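Local coordinates for protein GDP-L-fucose synthase (Campylobacter jejuni, PDB 7ANC) that acts as the NADP-dependent C4 reductase of the GDP-mannoheptose pathway, and belongs to the fucose synthase branch of the NAD(P)-dependent epimerase/dehydratase family, at residues Met2-Lys7 against Gly29-Val34; Lys102-Gly107 against Tyr253-Ile258; Val237-Ile242 against Met312-Asp317. All coordinates share one frame; numbering follows the deposited sequence.

Starting at the N terminus, interaction 1 closes a short loop: the chain runs from the lead-in Met2-Lys7 through strand 8-11 and helix 16-27 and comes back at Gly29-Val34, at one edge of the parallel Rossmann sheet. Interaction 2 opens later, on strand 102-108 of the same sheet, and closes 146 residues on against helix 244-257. Interaction 3 begins inside that span, on strand 238-243 just before the helix, and ends beyond it at 312-317, so interactions 2 and 3 cross, whereas interaction 1 precedes both. Interactions 1 and 2 touch through Met2, which meets Met255 and Gln256; interaction 3 lies on the other side of the chain's centre from interaction 1.

Interaction 1: residues Met2-Lys7 against Gly29-Val34; sequences MQTNSK and GFNNLV
Phe30 turns the edge of its ring to the carbonyl of Gln3: Phe30 CD1 comes within 3.3 Å of Gln3 O, which lies near the ring plane. Met2 CB approaches the same ring obliquely, 4.0 Å from Phe30 CE1. The ring also packs on Ile8 and Leu25, so it sits between the start of the first strand and helix 16-27. Gln3 to Ser6 form a type I turn, drawn together further by the backbone N of Gln3, which donates to Ser6 OG. Facing this turn is the chain leaving helix 16-27, whose end is a Schellman motif with Gly29 at positive phi. Backbone joins backbone where Asn31 N donates to Thr4 O at 3.2 Å. Thr4 O also accepts a hydrogen bond from a water, which donates to Ser6 O as well and accepts from Asn32 N, so one water spans both chains.

Asn32 reaches straight across. With CG anti to the backbone N (chi1 -168°), its amide points at the turn, and ND2 donates to Asn5 O at 3.0 Å. The bond is nearly straight at 173° and keeps to the plane of the amide, yet it meets the carbonyl from above rather than on a lone pair. Lys7 CB lies 3.7 Å from Asn32 ND2, and the extended lysine chain then runs on until CE rests 4.1 Å from Val34 CG1. Its NZ ends in a salt bridge with Glu56 of helix 46-56.

This is the edge of the Rossmann sheet within this chain, where Asn32 and Val34 pair with Ile8 of the neighbouring strand. The apolar contact is small, chiefly Phe30 with Met2 and Lys7 with Val34; Thr4 O, Asn5 O and Ser6 O are met by Asn31 N, Asn32 ND2 and the water, consistent with a largely polar closure at a partly exposed edge.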
loop_
_atom_site.group_PDB
_atom_site.type_symbol
_atom_site.label_atom_id
_atom_site.label_comp_id
_atom_site.label_asym_id
_atom_site.label_seq_id
_atom_site.Cartn_x
_atom_site.Cartn_y
_atom_site.Cartn_z
ATOM N N MET A 2 -15.125 23.283 11.312
ATOM C CA MET A 2 -16.301 22.674 11.901
ATOM C C MET A 2 -16.911 23.600 12.920
ATOM O O MET A 2 -16.200 24.214 13.707
ATOM C CB MET A 2 -15.974 21.392 12.686
ATOM C CG MET A 2 -15.184 20.377 11.931
ATOM S SD MET A 2 -15.056 18.817 12.832
ATOM C CE MET A 2 -14.197 19.330 14.307
ATOM N N GLN A 3 -18.241 23.647 12.918
ATOM C CA GLN A 3 -19.054 24.380 13.887
ATOM C C GLN A 3 -19.785 23.310 14.712
ATOM O O GLN A 3 -19.830 22.142 14.334
ATOM C CB GLN A 3 -20.047 25.263 13.143
ATOM C CG GLN A 3 -19.369 26.023 12.002
ATOM C CD GLN A 3 -20.119 27.217 11.474
ATOM O OE1 GLN A 3 -21.249 27.109 10.989
ATOM N NE2 GLN A 3 -19.467 28.369 11.522
ATOM N N THR A 4 -20.355 23.748 15.839
ATOM C CA THR A 4 -21.277 23.004 16.686
ATOM C C THR A 4 -22.200 22.051 16.008
ATOM O O THR A 4 -22.394 20.915 16.486
ATOM C CB THR A 4 -22.276 24.018 17.363
ATOM O OG1 THR A 4 -21.527 24.934 18.104
ATOM C CG2 THR A 4 -23.341 23.360 18.298
ATOM N N ASN A 5 -22.884 22.547 14.979
ATOM C CA ASN A 5 -23.944 21.785 14.311
ATOM C C ASN A 5 -23.497 21.191 12.964
ATOM O O ASN A 5 -24.353 20.685 12.202
ATOM C CB ASN A 5 -25.260 22.597 14.102
ATOM C CG ASN A 5 -26.140 22.717 15.374
ATOM O OD1 ASN A 5 -26.624 23.808 15.683
ATOM N ND2 ASN A 5 -26.387 21.612 16.067
ATOM N N SER A 6 -22.185 21.225 12.669
ATOM C CA SER A 6 -21.669 20.539 11.457
ATOM C C SER A 6 -21.880 19.022 11.562
ATOM O O SER A 6 -21.667 18.467 12.623
ATOM C CB SER A 6 -20.163 20.804 11.270
ATOM O OG SER A 6 -19.877 22.182 11.051
ATOM N N LYS A 7 -22.222 18.342 10.446
ATOM C CA LYS A 7 -22.407 16.907 10.473
ATOM C C LYS A 7 -21.010 16.242 10.377
ATOM O O LYS A 7 -20.329 16.395 9.375
ATOM C CB LYS A 7 -23.331 16.404 9.346
ATOM C CG LYS A 7 -23.674 14.913 9.473
ATOM C CD LYS A 7 -24.818 14.555 8.540
ATOM C CE LYS A 7 -25.279 13.116 8.601
ATOM N NZ LYS A 7 -26.689 13.026 8.032
ATOM N N GLY A 29 -19.225 20.254 22.902
ATOM C CA GLY A 29 -20.536 20.714 22.436
ATOM C C GLY A 29 -20.967 20.403 21.012
ATOM O O GLY A 29 -21.994 20.942 20.547
ATOM N N PHE A 30 -20.216 19.529 20.315
ATOM C CA PHE A 30 -20.539 19.156 18.935
ATOM C C PHE A 30 -21.713 18.142 19.071
ATOM O O PHE A 30 -21.642 17.130 19.782
ATOM C CB PHE A 30 -19.303 18.608 18.177
ATOM C CG PHE A 30 -18.236 19.642 17.879
ATOM C CD1 PHE A 30 -18.269 20.398 16.720
ATOM C CD2 PHE A 30 -17.202 19.870 18.778
ATOM C CE1 PHE A 30 -17.291 21.355 16.431
ATOM C CE2 PHE A 30 -16.219 20.796 18.501
ATOM C CZ PHE A 30 -16.262 21.545 17.334
ATOM N N ASN A 31 -22.864 18.484 18.506
ATOM C CA ASN A 31 -24.052 17.662 18.707
ATOM C C ASN A 31 -24.709 17.123 17.424
ATOM O O ASN A 31 -25.898 16.760 17.453
ATOM C CB ASN A 31 -25.087 18.407 19.583
ATOM C CG ASN A 31 -25.557 19.677 18.934
ATOM O OD1 ASN A 31 -24.878 20.203 18.057
ATOM N ND2 ASN A 31 -26.737 20.153 19.316
ATOM N N ASN A 32 -23.949 17.032 16.318
ATOM C CA ASN A 32 -24.432 16.429 15.081
ATOM C C ASN A 32 -23.406 15.371 14.598
ATOM O O ASN A 32 -22.818 15.521 13.557
ATOM C CB ASN A 32 -24.644 17.514 14.041
ATOM C CG ASN A 32 -25.423 17.052 12.816
ATOM O OD1 ASN A 32 -25.937 15.967 12.781
ATOM N ND2 ASN A 32 -25.542 17.925 11.824
ATOM N N LEU A 33 -23.254 14.306 15.376
ATOM C CA LEU A 33 -22.369 13.185 15.032
ATOM C C LEU A 33 -23.141 12.051 14.360
ATOM O O LEU A 33 -24.255 11.745 14.764
ATOM C CB LEU A 33 -21.677 12.667 16.310
ATOM C CG LEU A 33 -21.061 13.732 17.226
ATOM C CD1 LEU A 33 -20.310 13.044 18.366
ATOM C CD2 LEU A 33 -20.133 14.682 16.461
ATOM N N VAL A 34 -22.536 11.407 13.345
ATOM C CA VAL A 34 -23.135 10.229 12.706
ATOM C C VAL A 34 -22.202 9.049 12.939
ATOM O O VAL A 34 -21.010 9.165 12.693
ATOM C CB VAL A 34 -23.496 10.459 11.223
ATOM C CG1 VAL A 34 -22.335 10.936 10.395
ATOM C CG2 VAL A 34 -24.094 9.206 10.607
HETATM O O HOH W 1 -21.482 18.383 15.431
#

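Interaction 2: residues Lys102-Gly107 against Tyr253-Ile258; sequences KLVFFG and YTMQNI. With NAP (NADP nicotinamide-adenine-dinucleotide phosphate), chain C.
Within the Rossmann sheet, Lys102 and Val104 on the inner strand 102-108 face the last turn of helix 244-257, which runs roughly antiparallel to the strand (151°) at 8.9 Å between axes. Lys102 supplies the hydrogen bonds across the contact. Its side chain, extended throughout with chi1 at -158°, slides past Met255 in the opposite sense, and Met255 SD lies 3.7 Å from Lys102 CB. Bends at chi2 and chi3 carry the methionine on to the sheet, where CE lies 3.9 Å from Val104 CG2. Thr254 CG2 touches Val104 CG2 at 4.1 Å.

Past the sulfur, Lys102 NZ reaches the carbonyls at the helix end, donating to Ile258 O at 2.7 Å, Met255 O at 3.0 Å and Thr254 O at 3.1 Å. It lies in the carbonyl plane of Thr254 but above those of Met255 and Ile258. Asp259 adds a salt bridge. Farther along the strand, Phe106 and Gly107 line the NADP pocket, with Phe106 O hydrogen-bonded to Lys141 NZ.

A buried ammonium group is thus surrounded by carbonyl oxygens and a carboxylate; these would probably stabilise its positive charge, while the ammonium would help offset the negative end of the helix dipole.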
loop_
_atom_site.group_PDB
_atom_site.type_symbol
_atom_site.label_atom_id
_atom_site.label_comp_id
_atom_site.label_asym_id
_atom_site.label_seq_id
_atom_site.Cartn_x
_atom_site.Cartn_y
_atom_site.Cartn_z
ATOM N N LYS A 102 -13.567 18.314 4.631
ATOM C CA LYS A 102 -12.257 17.970 5.160
ATOM C C LYS A 102 -12.290 16.582 5.828
ATOM O O LYS A 102 -13.325 16.161 6.382
ATOM C CB LYS A 102 -11.844 19.072 6.154
ATOM C CG LYS A 102 -10.374 19.187 6.398
ATOM C CD LYS A 102 -10.084 20.523 7.074
ATOM C CE LYS A 102 -8.637 20.589 7.440
ATOM N NZ LYS A 102 -8.347 21.880 8.135
ATOM N N LEU A 103 -11.149 15.875 5.746
ATOM C CA LEU A 103 -11.014 14.508 6.254
ATOM C C LEU A 103 -9.661 14.400 6.955
ATOM O O LEU A 103 -8.659 14.967 6.482
ATOM C CB LEU A 103 -11.141 13.492 5.104
ATOM C CG LEU A 103 -10.992 11.986 5.366
ATOM C CD1 LEU A 103 -11.818 11.156 4.381
ATOM C CD2 LEU A 103 -9.534 11.528 5.361
ATOM N N VAL A 104 -9.635 13.638 8.062
ATOM C CA VAL A 104 -8.402 13.295 8.782
ATOM C C VAL A 104 -8.271 11.763 8.788
ATOM O O VAL A 104 -9.214 11.052 9.174
ATOM C CB VAL A 104 -8.370 13.862 10.206
ATOM C CG1 VAL A 104 -7.215 13.287 11.014
ATOM C CG2 VAL A 104 -8.257 15.385 10.161
ATOM N N PHE A 105 -7.099 11.275 8.355
ATOM C CA PHE A 105 -6.752 9.844 8.271
ATOM C C PHE A 105 -5.547 9.606 9.203
ATOM O O PHE A 105 -4.681 10.463 9.311
ATOM C CB PHE A 105 -6.389 9.472 6.825
ATOM C CG PHE A 105 -5.768 8.094 6.654
ATOM C CD1 PHE A 105 -6.467 6.953 7.026
ATOM C CD2 PHE A 105 -4.471 7.952 6.147
ATOM C CE1 PHE A 105 -5.886 5.672 6.903
ATOM C CE2 PHE A 105 -3.899 6.707 6.011
ATOM C CZ PHE A 105 -4.629 5.553 6.379
ATOM N N PHE A 106 -5.505 8.437 9.864
ATOM C CA PHE A 106 -4.406 8.068 10.785
ATOM C C PHE A 106 -3.462 7.029 10.197
ATOM O O PHE A 106 -3.888 5.904 9.865
ATOM C CB PHE A 106 -4.975 7.614 12.155
ATOM C CG PHE A 106 -5.763 8.683 12.862
ATOM C CD1 PHE A 106 -5.112 9.679 13.580
ATOM C CD2 PHE A 106 -7.130 8.761 12.745
ATOM C CE1 PHE A 106 -5.810 10.675 14.213
ATOM C CE2 PHE A 106 -7.833 9.793 13.346
ATOM C CZ PHE A 106 -7.172 10.729 14.100
ATOM N N GLY A 107 -2.186 7.397 10.061
ATOM C CA GLY A 107 -1.115 6.509 9.680
ATOM C C GLY A 107 -0.398 5.909 10.904
ATOM O O GLY A 107 -0.675 6.265 12.058
ATOM N N TYR A 253 -7.705 19.789 16.379
ATOM C CA TYR A 253 -6.856 20.949 16.037
ATOM C C TYR A 253 -6.550 21.021 14.524
ATOM O O TYR A 253 -6.682 22.088 13.885
ATOM C CB TYR A 253 -5.528 20.943 16.822
ATOM C CG TYR A 253 -4.650 22.146 16.529
ATOM C CD1 TYR A 253 -4.781 23.340 17.251
ATOM C CD2 TYR A 253 -3.666 22.090 15.554
ATOM C CE1 TYR A 253 -3.979 24.449 16.969
ATOM C CE2 TYR A 253 -2.863 23.201 15.255
ATOM C CZ TYR A 253 -3.029 24.380 15.973
ATOM O OH TYR A 253 -2.199 25.452 15.718
ATOM N N THR A 254 -6.205 19.860 13.960
ATOM C CA THR A 254 -5.934 19.710 12.517
ATOM C C THR A 254 -7.162 20.062 11.710
ATOM O O THR A 254 -7.082 20.891 10.785
ATOM C CB THR A 254 -5.390 18.289 12.228
ATOM O OG1 THR A 254 -4.151 18.105 12.922
ATOM C CG2 THR A 254 -5.171 18.074 10.717
ATOM N N MET A 255 -8.318 19.490 12.066
ATOM C CA MET A 255 -9.573 19.776 11.360
ATOM C C MET A 255 -9.893 21.275 11.376
ATOM O O MET A 255 -10.306 21.836 10.342
ATOM C CB MET A 255 -10.719 18.944 11.974
ATOM C CG MET A 255 -11.918 18.684 11.153
ATOM S SD MET A 255 -11.599 17.740 9.630
ATOM C CE MET A 255 -12.052 16.081 10.074
ATOM N N GLN A 256 -9.683 21.935 12.530
ATOM C CA GLN A 256 -9.993 23.353 12.651
ATOM C C GLN A 256 -8.971 24.331 12.033
ATOM O O GLN A 256 -9.361 25.422 11.605
ATOM C CB GLN A 256 -10.225 23.754 14.118
ATOM C CG GLN A 256 -11.274 22.973 14.842
ATOM C CD GLN A 256 -12.614 23.102 14.221
ATOM O OE1 GLN A 256 -12.848 22.622 13.100
ATOM N NE2 GLN A 256 -13.547 23.724 14.966
ATOM N N ASN A 257 -7.691 23.967 11.995
ATOM C CA ASN A 257 -6.587 24.912 11.802
ATOM C C ASN A 257 -5.544 24.603 10.733
ATOM O O ASN A 257 -4.781 25.511 10.348
ATOM C CB ASN A 257 -5.847 25.105 13.132
ATOM C CG ASN A 257 -6.753 25.677 14.219
ATOM O OD1 ASN A 257 -7.227 26.818 14.119
ATOM N ND2 ASN A 257 -7.038 24.873 15.240
ATOM N N ILE A 258 -5.440 23.342 10.272
ATOM C CA ILE A 258 -4.337 22.954 9.381
ATOM C C ILE A 258 -4.926 22.505 8.030
ATOM O O ILE A 258 -5.716 21.527 7.982
ATOM C CB ILE A 258 -3.469 21.806 9.951
ATOM C CG1 ILE A 258 -2.867 22.164 11.325
ATOM C CG2 ILE A 258 -2.334 21.466 8.976
ATOM C CD1 ILE A 258 -2.021 21.083 12.019
HETATM P PA NAP C . -9.025 -0.193 17.242
HETATM O O1A NAP C . -8.479 -1.511 16.748
HETATM O O2A NAP C . -9.098 0.078 18.722
HETATM O O5B NAP C . -10.452 0.055 16.552
HETATM C C5B NAP C . -10.722 -0.252 15.162
HETATM C C4B NAP C . -12.193 -0.038 14.905
HETATM O O4B NAP C . -12.443 -0.157 13.477
HETATM C C3B NAP C . -13.137 -1.044 15.601
HETATM O O3B NAP C . -14.249 -0.402 16.230
HETATM C C2B NAP C . -13.648 -1.906 14.447
HETATM O O2B NAP C . -15.021 -2.277 14.655
HETATM C C1B NAP C . -13.604 -0.927 13.270
HETATM N N9A NAP C . -13.605 -1.597 11.967
HETATM C C8A NAP C . -12.644 -2.452 11.465
HETATM N N7A NAP C . -12.970 -2.982 10.307
HETATM C C5A NAP C . -14.245 -2.496 10.038
HETATM C C6A NAP C . -15.145 -2.712 8.967
HETATM N N6A NAP C . -14.916 -3.563 7.951
HETATM N N1A NAP C . -16.361 -2.096 9.038
HETATM C C2A NAP C . -16.603 -1.273 10.073
HETATM N N3A NAP C . -15.831 -0.981 11.123
HETATM C C4A NAP C . -14.651 -1.642 11.062
HETATM O O3 NAP C . -8.167 0.992 16.570
HETATM P PN NAP C . -7.357 2.196 17.237
HETATM O O1N NAP C . -8.281 3.203 17.774
HETATM O O2N NAP C . -6.291 1.635 18.123
HETATM O O5D NAP C . -6.622 2.835 15.935
HETATM C C5D NAP C . -7.250 3.978 15.285
HETATM C C4D NAP C . -6.363 4.422 14.154
HETATM O O4D NAP C . -5.069 4.742 14.740
HETATM C C3D NAP C . -6.091 3.350 13.081
HETATM O O3D NAP C . -5.991 3.912 11.774
HETATM C C2D NAP C . -4.757 2.747 13.566
HETATM O O2D NAP C . -3.972 2.091 12.570
HETATM C C1D NAP C . -4.073 4.016 14.070
HETATM N N1N NAP C . -2.953 3.738 15.010
HETATM C C2N NAP C . -3.202 3.250 16.270
HETATM C C3N NAP C . -2.203 2.706 17.020
HETATM C C7N NAP C . -2.505 1.979 18.263
HETATM O O7N NAP C . -3.655 1.594 18.555
HETATM N N7N NAP C . -1.434 1.807 19.025
HETATM C C4N NAP C . -0.779 2.900 16.576
HETATM C C5N NAP C . -0.617 3.431 15.224
HETATM C C6N NAP C . -1.647 3.930 14.568
HETATM P P2B NAP C . -15.334 -3.463 15.776
HETATM O O1X NAP C . -15.240 -2.784 17.151
HETATM O O2X NAP C . -16.753 -3.899 15.398
HETATM O O3X NAP C . -14.320 -4.588 15.619
#

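Interaction 3: residues Val237-Ile242 against Met312-Asp317; sequences VRREFI and MDRLMD
From Val237 to Glu240 the backbone runs nearly parallel to Met312-Met316, the two directions 19° apart, with Arg238, Arg239 and Glu240 opposite Asp313, Arg314 and Leu315. This joins strand 238-243, the middle of a small mixed sheet, to the loop before helix 319-323. Direct pairing is loose: Arg314 N donates only weakly to Arg238 O, and a water bridges Glu240 N and Arg314 O. Side chains supply the firmer bonds. Arg239 bends at chi2 (-75°), which brings its guanidinium back to the other chain edge-on; NH1 donates to Met312 O at 2.7 Å, in both the guanidinium and carbonyl planes, and also to Arg238 O at 2.9 Å. A second water links NH2 to Met312 N.

Asp313 OD1 accepts from Arg238 N at 3.0 Å, from above the carboxylate plane, while the guanidinium of Arg238 turns away to Asp281. In extended Glu240, OE1 accepts from Met316 N at 2.9 Å, again from above the carboxylate, and the chain crosses Leu315 at about a right angle. Asn165 and Gly279 hold its two oxygens as well.

Arg239 is a predicted substrate-binding residue. Its straight bond to Met312 O and more bent one to Arg238 O probably limit its rotation, consistent with loop and strand together positioning it.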
loop_
_atom_site.group_PDB
_atom_site.type_symbol
_atom_site.label_atom_id
_atom_site.label_comp_id
_atom_site.label_asym_id
_atom_site.label_seq_id
_atom_site.Cartn_x
_atom_site.Cartn_y
_atom_site.Cartn_z
ATOM N N VAL A 237 14.817 -1.954 23.954
ATOM C CA VAL A 237 14.039 -1.411 22.828
ATOM C C VAL A 237 13.225 -0.212 23.318
ATOM O O VAL A 237 12.703 -0.229 24.428
ATOM C CB VAL A 237 13.153 -2.474 22.152
ATOM C CG1 VAL A 237 12.067 -2.951 23.099
ATOM C CG2 VAL A 237 12.566 -1.924 20.853
ATOM N N ARG A 238 13.164 0.845 22.500
ATOM C CA ARG A 238 12.553 2.099 22.899
ATOM C C ARG A 238 11.208 2.337 22.164
ATOM O O ARG A 238 11.066 2.035 20.962
ATOM C CB ARG A 238 13.515 3.245 22.682
ATOM C CG ARG A 238 14.896 3.065 23.305
ATOM C CD ARG A 238 15.775 4.296 23.158
ATOM N NE ARG A 238 15.264 5.451 23.888
ATOM C CZ ARG A 238 15.410 5.655 25.206
ATOM N NH1 ARG A 238 16.105 4.802 25.948
ATOM N NH2 ARG A 238 14.868 6.706 25.784
ATOM N N ARG A 239 10.234 2.893 22.895
ATOM C CA ARG A 239 8.892 3.166 22.368
ATOM C C ARG A 239 8.368 4.529 22.799
ATOM O O ARG A 239 8.699 5.020 23.881
ATOM C CB ARG A 239 7.933 2.071 22.869
ATOM C CG ARG A 239 8.173 0.666 22.300
ATOM C CD ARG A 239 7.690 0.566 20.872
ATOM N NE ARG A 239 8.014 -0.717 20.238
ATOM C CZ ARG A 239 9.059 -0.929 19.438
ATOM N NH1 ARG A 239 9.943 0.042 19.179
ATOM N NH2 ARG A 239 9.231 -2.125 18.889
ATOM N N GLU A 240 7.554 5.154 21.937
ATOM C CA GLU A 240 6.901 6.458 22.173
ATOM C C GLU A 240 5.383 6.146 22.361
ATOM O O GLU A 240 4.831 5.381 21.605
ATOM C CB GLU A 240 7.110 7.382 20.945
ATOM C CG GLU A 240 6.465 8.759 21.028
ATOM C CD GLU A 240 6.423 9.526 19.720
ATOM O OE1 GLU A 240 6.520 8.864 18.596
ATOM O OE2 GLU A 240 6.287 10.809 19.798
ATOM N N PHE A 241 4.749 6.763 23.353
ATOM C CA PHE A 241 3.322 6.596 23.612
ATOM C C PHE A 241 2.575 7.920 23.493
ATOM O O PHE A 241 3.097 8.942 23.888
ATOM C CB PHE A 241 3.129 6.007 25.027
ATOM C CG PHE A 241 3.769 4.659 25.229
ATOM C CD1 PHE A 241 5.089 4.568 25.587
ATOM C CD2 PHE A 241 3.058 3.496 24.973
ATOM C CE1 PHE A 241 5.710 3.339 25.716
ATOM C CE2 PHE A 241 3.650 2.239 25.140
ATOM C CZ PHE A 241 4.986 2.176 25.499
ATOM N N ILE A 242 1.341 7.902 22.953
ATOM C CA ILE A 242 0.440 9.061 23.005
ATOM C C ILE A 242 -0.911 8.669 23.620
ATOM O O ILE A 242 -1.471 7.637 23.278
ATOM C CB ILE A 242 0.266 9.724 21.595
ATOM C CG1 ILE A 242 -0.571 11.003 21.698
ATOM C CG2 ILE A 242 -0.393 8.798 20.594
ATOM C CD1 ILE A 242 -0.588 11.818 20.390
ATOM N N MET A 312 13.980 -2.721 16.720
ATOM C CA MET A 312 13.670 -1.479 15.988
ATOM C C MET A 312 13.043 -0.461 16.984
ATOM O O MET A 312 12.003 -0.739 17.564
ATOM C CB MET A 312 12.671 -1.819 14.858
ATOM C CG MET A 312 12.034 -0.625 14.186
ATOM S SD MET A 312 10.913 -1.060 12.869
ATOM C CE MET A 312 9.420 -1.543 13.728
ATOM N N ASP A 313 13.665 0.716 17.157
ATOM C CA ASP A 313 13.059 1.808 17.969
ATOM C C ASP A 313 12.084 2.586 17.066
ATOM O O ASP A 313 12.240 2.597 15.830
ATOM C CB ASP A 313 14.105 2.786 18.511
ATOM C CG ASP A 313 15.151 2.112 19.440
ATOM O OD1 ASP A 313 14.872 1.059 20.022
ATOM O OD2 ASP A 313 16.233 2.678 19.569
ATOM N N ARG A 314 11.083 3.223 17.671
ATOM C CA ARG A 314 10.133 4.064 16.945
ATOM C C ARG A 314 9.827 5.300 17.808
ATOM O O ARG A 314 9.150 5.201 18.854
ATOM C CB ARG A 314 8.805 3.371 16.628
ATOM C CG ARG A 314 8.810 2.107 15.780
ATOM C CD ARG A 314 8.788 2.400 14.275
ATOM N NE ARG A 314 10.154 2.524 13.790
ATOM C CZ ARG A 314 10.521 2.457 12.501
ATOM N NH1 ARG A 314 9.618 2.311 11.524
ATOM N NH2 ARG A 314 11.806 2.565 12.197
ATOM N N LEU A 315 10.283 6.471 17.338
ATOM C CA LEU A 315 10.024 7.770 17.974
ATOM C C LEU A 315 9.858 8.790 16.851
ATOM O O LEU A 315 10.742 8.909 16.009
ATOM C CB LEU A 315 11.237 8.173 18.809
ATOM C CG LEU A 315 11.299 9.645 19.291
ATOM C CD1 LEU A 315 10.130 9.987 20.209
ATOM C CD2 LEU A 315 12.651 9.958 19.953
ATOM N N MET A 316 8.743 9.520 16.849
ATOM C CA MET A 316 8.548 10.607 15.866
ATOM C C MET A 316 9.376 11.867 16.159
ATOM O O MET A 316 9.469 12.314 17.296
ATOM C CB MET A 316 7.069 11.019 15.819
ATOM C CG MET A 316 6.123 9.951 15.307
ATOM S SD MET A 316 6.689 9.048 13.846
ATOM C CE MET A 316 5.201 8.090 13.539
ATOM N N ASP A 317 9.918 12.464 15.082
ATOM C CA ASP A 317 10.307 13.874 15.072
ATOM C C ASP A 317 9.019 14.664 14.865
ATOM O O ASP A 317 8.384 14.545 13.818
ATOM C CB ASP A 317 11.342 14.131 13.967
ATOM C CG ASP A 317 11.959 15.556 14.019
ATOM O OD1 ASP A 317 11.269 16.508 14.405
ATOM O OD2 ASP A 317 13.154 15.682 13.671
HETATM O O HOH W 2 11.238 -3.768 17.492
HETATM O O HOH W 3 7.156 3.470 19.677
#